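Local coordinates for protein Phthiocerol/phthiodiolone dimycocerosyl transferase (Mycobacterium tuberculosis, PDB 1Q9J) that probably transfers mycocerosic acids from mycocerosic acid synthase onto phthiocerol and related alcohols, the final step in making dimycocerosate esters, at residues A[329-334]-A[372-377]. Sequence-based numbering, arbitrary orientation.
Sequences TAFEGT and ISVPLD
Beside the probable active site, the 3-10 segment that includes 329-331 meets the loop linking strands 360-368 and 378-384 through Phe331, Leu376, Val374 and Pro375. The side chains of Phe331 and Leu376 extend alongside each other in the same direction. CD1 of Leu376 sits over one face of the phenyl ring in a CH-pi contact, 3.9 Å from the Phe331 centroid and 22° off the normal, offset toward the rim carbons CD2 and CE2. With CG anti to the backbone N (chi1 -179°), the branch point of Leu376 is carried to the ring, where both methyls touch it; the second, CD2, meets Phe331 CE2 at 3.6 Å. Val374 CG1 approaches the ring edge in its plane, 4.0 Å from Phe331 CD2. This aromatic side chain lies about 4 Å from that of His124 at the nearest atoms, by similarity the proton acceptor, while the ring of Phe368 packs edge-to-face with it and Val22 also touches it.

Farther along, Pro375 meets the backbone of 331-333. Pro375 centres an inverse gamma turn, in which Leu376 N bonds to Val374 O at 2.6 Å. Pro375 O lies 3.3 Å from CA of Gly333, whose phi is positive (47°), and Pro375 CG rests 4.0 Å from Phe331 O.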
ATOM      1  N   THR A 329       7.295  -7.375   4.973  1.00 65.56           N
ATOM      2  CA  THR A 329       8.676  -7.777   4.697  1.00 66.75           C
ATOM      3  C   THR A 329       9.304  -6.987   3.545  1.00 63.97           C
ATOM      4  O   THR A 329      10.528  -6.927   3.407  1.00 61.42           O
ATOM      5  CB  THR A 329       8.769  -9.292   4.355  1.00 69.88           C
ATOM      6  OG1 THR A 329       8.089  -9.561   3.118  1.00 73.65           O
ATOM      7  CG2 THR A 329       8.144 -10.129   5.458  1.00 73.91           C
ATOM      8  N   ALA A 330       8.455  -6.385   2.721  1.00 61.13           N
ATOM      9  CA  ALA A 330       8.913  -5.595   1.588  1.00 60.33           C
ATOM     10  C   ALA A 330       9.895  -4.518   2.025  1.00 63.08           C
ATOM     11  O   ALA A 330      10.852  -4.236   1.316  1.00 66.67           O
ATOM     12  CB  ALA A 330       7.723  -4.955   0.890  1.00 54.10           C
ATOM     13  N   PHE A 331       9.649  -3.922   3.188  1.00 66.60           N
ATOM     14  CA  PHE A 331      10.504  -2.869   3.715  1.00 67.22           C
ATOM     15  C   PHE A 331      11.806  -3.398   4.285  1.00 70.01           C
ATOM     16  O   PHE A 331      12.555  -2.669   4.923  1.00 71.61           O
ATOM     17  CB  PHE A 331       9.768  -2.073   4.790  1.00 65.10           C
ATOM     18  CG  PHE A 331       8.655  -1.236   4.254  1.00 63.79           C
ATOM     19  CD1 PHE A 331       7.379  -1.763   4.106  1.00 65.24           C
ATOM     20  CD2 PHE A 331       8.890   0.070   3.860  1.00 62.74           C
ATOM     21  CE1 PHE A 331       6.347  -0.995   3.569  1.00 64.10           C
ATOM     22  CE2 PHE A 331       7.869   0.850   3.323  1.00 61.26           C
ATOM     23  CZ  PHE A 331       6.594   0.313   3.179  1.00 64.15           C
ATOM     24  N   GLU A 332      12.075  -4.674   4.067  1.00 74.48           N
ATOM     25  CA  GLU A 332      13.310  -5.251   4.553  1.00 77.39           C
ATOM     26  C   GLU A 332      14.168  -5.651   3.361  1.00 79.56           C
ATOM     27  O   GLU A 332      15.064  -6.481   3.481  1.00 80.88           O
ATOM     28  CB  GLU A 332      13.003  -6.461   5.423  1.00 77.37           C
ATOM     29  CG  GLU A 332      12.163  -6.109   6.619  1.00 80.99           C
ATOM     30  CD  GLU A 332      11.799  -7.320   7.437  1.00 83.47           C
ATOM     31  OE1 GLU A 332      11.100  -8.206   6.906  1.00 88.31           O
ATOM     32  OE2 GLU A 332      12.214  -7.395   8.609  1.00 86.78           O
ATOM     33  N   GLY A 333      13.871  -5.052   2.211  1.00 82.34           N
ATOM     34  CA  GLY A 333      14.610  -5.335   0.995  1.00 85.92           C
ATOM     35  C   GLY A 333      14.830  -6.811   0.733  1.00 89.52           C
ATOM     36  O   GLY A 333      13.930  -7.626   0.952  1.00 90.64           O
ATOM     37  N   THR A 334      16.033  -7.148   0.268  1.00 90.75           N
ATOM     38  CA  THR A 334      16.409  -8.529  -0.038  1.00 92.00           C
ATOM     39  C   THR A 334      17.289  -9.102   1.066  1.00 93.81           C
ATOM     40  O   THR A 334      18.249  -8.471   1.491  1.00 94.24           O
ATOM     41  CB  THR A 334      17.191  -8.617  -1.369  1.00 91.36           C
ATOM     42  OG1 THR A 334      16.369  -8.166  -2.457  1.00 88.37           O
ATOM     43  CG2 THR A 334      17.635 -10.052  -1.624  1.00 93.32           C
ATOM     44  N   ILE A 372      15.033   7.346   6.571  1.00 87.91           N
ATOM     45  CA  ILE A 372      16.165   7.223   5.645  1.00 87.73           C
ATOM     46  C   ILE A 372      16.830   5.853   5.761  1.00 86.88           C
ATOM     47  O   ILE A 372      16.753   5.204   6.804  1.00 87.54           O
ATOM     48  CB  ILE A 372      17.237   8.344   5.920  1.00 88.72           C
ATOM     49  CG1 ILE A 372      16.811   9.664   5.266  1.00 86.72           C
ATOM     50  CG2 ILE A 372      18.613   7.925   5.408  1.00 87.58           C
ATOM     51  CD1 ILE A 372      16.900   9.675   3.739  1.00 85.23           C
ATOM     52  N   SER A 373      17.466   5.418   4.681  1.00 83.71           N
ATOM     53  CA  SER A 373      18.168   4.144   4.650  1.00 82.10           C
ATOM     54  C   SER A 373      17.252   2.935   4.558  1.00 82.50           C
ATOM     55  O   SER A 373      17.684   1.809   4.821  1.00 83.83           O
ATOM     56  CB  SER A 373      19.082   3.996   5.871  1.00 79.06           C
ATOM     57  OG  SER A 373      18.364   3.548   6.995  1.00 76.10           O
ATOM     58  N   VAL A 374      15.993   3.156   4.189  1.00 83.06           N
ATOM     59  CA  VAL A 374      15.054   2.048   4.044  1.00 81.94           C
ATOM     60  C   VAL A 374      15.241   1.441   2.663  1.00 80.11           C
ATOM     61  O   VAL A 374      15.001   2.095   1.645  1.00 79.43           O
ATOM     62  CB  VAL A 374      13.577   2.502   4.185  1.00 82.25           C
ATOM     63  CG1 VAL A 374      12.645   1.359   3.810  1.00 81.81           C
ATOM     64  CG2 VAL A 374      13.295   2.907   5.610  1.00 87.21           C
ATOM     65  N   PRO A 375      15.696   0.183   2.610  1.00 77.63           N
ATOM     66  CA  PRO A 375      15.915  -0.512   1.342  1.00 76.95           C
ATOM     67  C   PRO A 375      14.572  -0.869   0.727  1.00 73.41           C
ATOM     68  O   PRO A 375      14.217  -2.040   0.612  1.00 73.87           O
ATOM     69  CB  PRO A 375      16.700  -1.748   1.764  1.00 79.81           C
ATOM     70  CG  PRO A 375      16.122  -2.047   3.116  1.00 78.41           C
ATOM     71  CD  PRO A 375      16.065  -0.677   3.749  1.00 78.33           C
ATOM     72  N   LEU A 376      13.824   0.147   0.334  1.00 67.23           N
ATOM     73  CA  LEU A 376      12.526  -0.097  -0.238  1.00 65.42           C
ATOM     74  C   LEU A 376      12.537  -0.068  -1.750  1.00 66.91           C
ATOM     75  O   LEU A 376      12.411   0.992  -2.364  1.00 67.58           O
ATOM     76  CB  LEU A 376      11.516   0.924   0.281  1.00 62.31           C
ATOM     77  CG  LEU A 376      10.082   0.745  -0.232  1.00 60.54           C
ATOM     78  CD1 LEU A 376       9.533  -0.559   0.306  1.00 60.91           C
ATOM     79  CD2 LEU A 376       9.219   1.908   0.198  1.00 59.49           C
ATOM     80  N   ASP A 377      12.710  -1.228  -2.364  1.00 65.38           N
ATOM     81  CA  ASP A 377      12.681  -1.274  -3.816  1.00 63.15           C
ATOM     82  C   ASP A 377      11.308  -1.853  -4.150  1.00 60.52           C
ATOM     83  O   ASP A 377      11.101  -3.058  -4.041  1.00 60.99           O
ATOM     84  CB  ASP A 377      13.781  -2.186  -4.352  1.00 62.73           C
ATOM     85  CG  ASP A 377      14.324  -1.705  -5.668  1.00 64.79           C
ATOM     86  OD1 ASP A 377      13.497  -1.260  -6.507  1.00 61.86           O
ATOM     87  OD2 ASP A 377      15.565  -1.767  -5.858  1.00 67.44           O
TER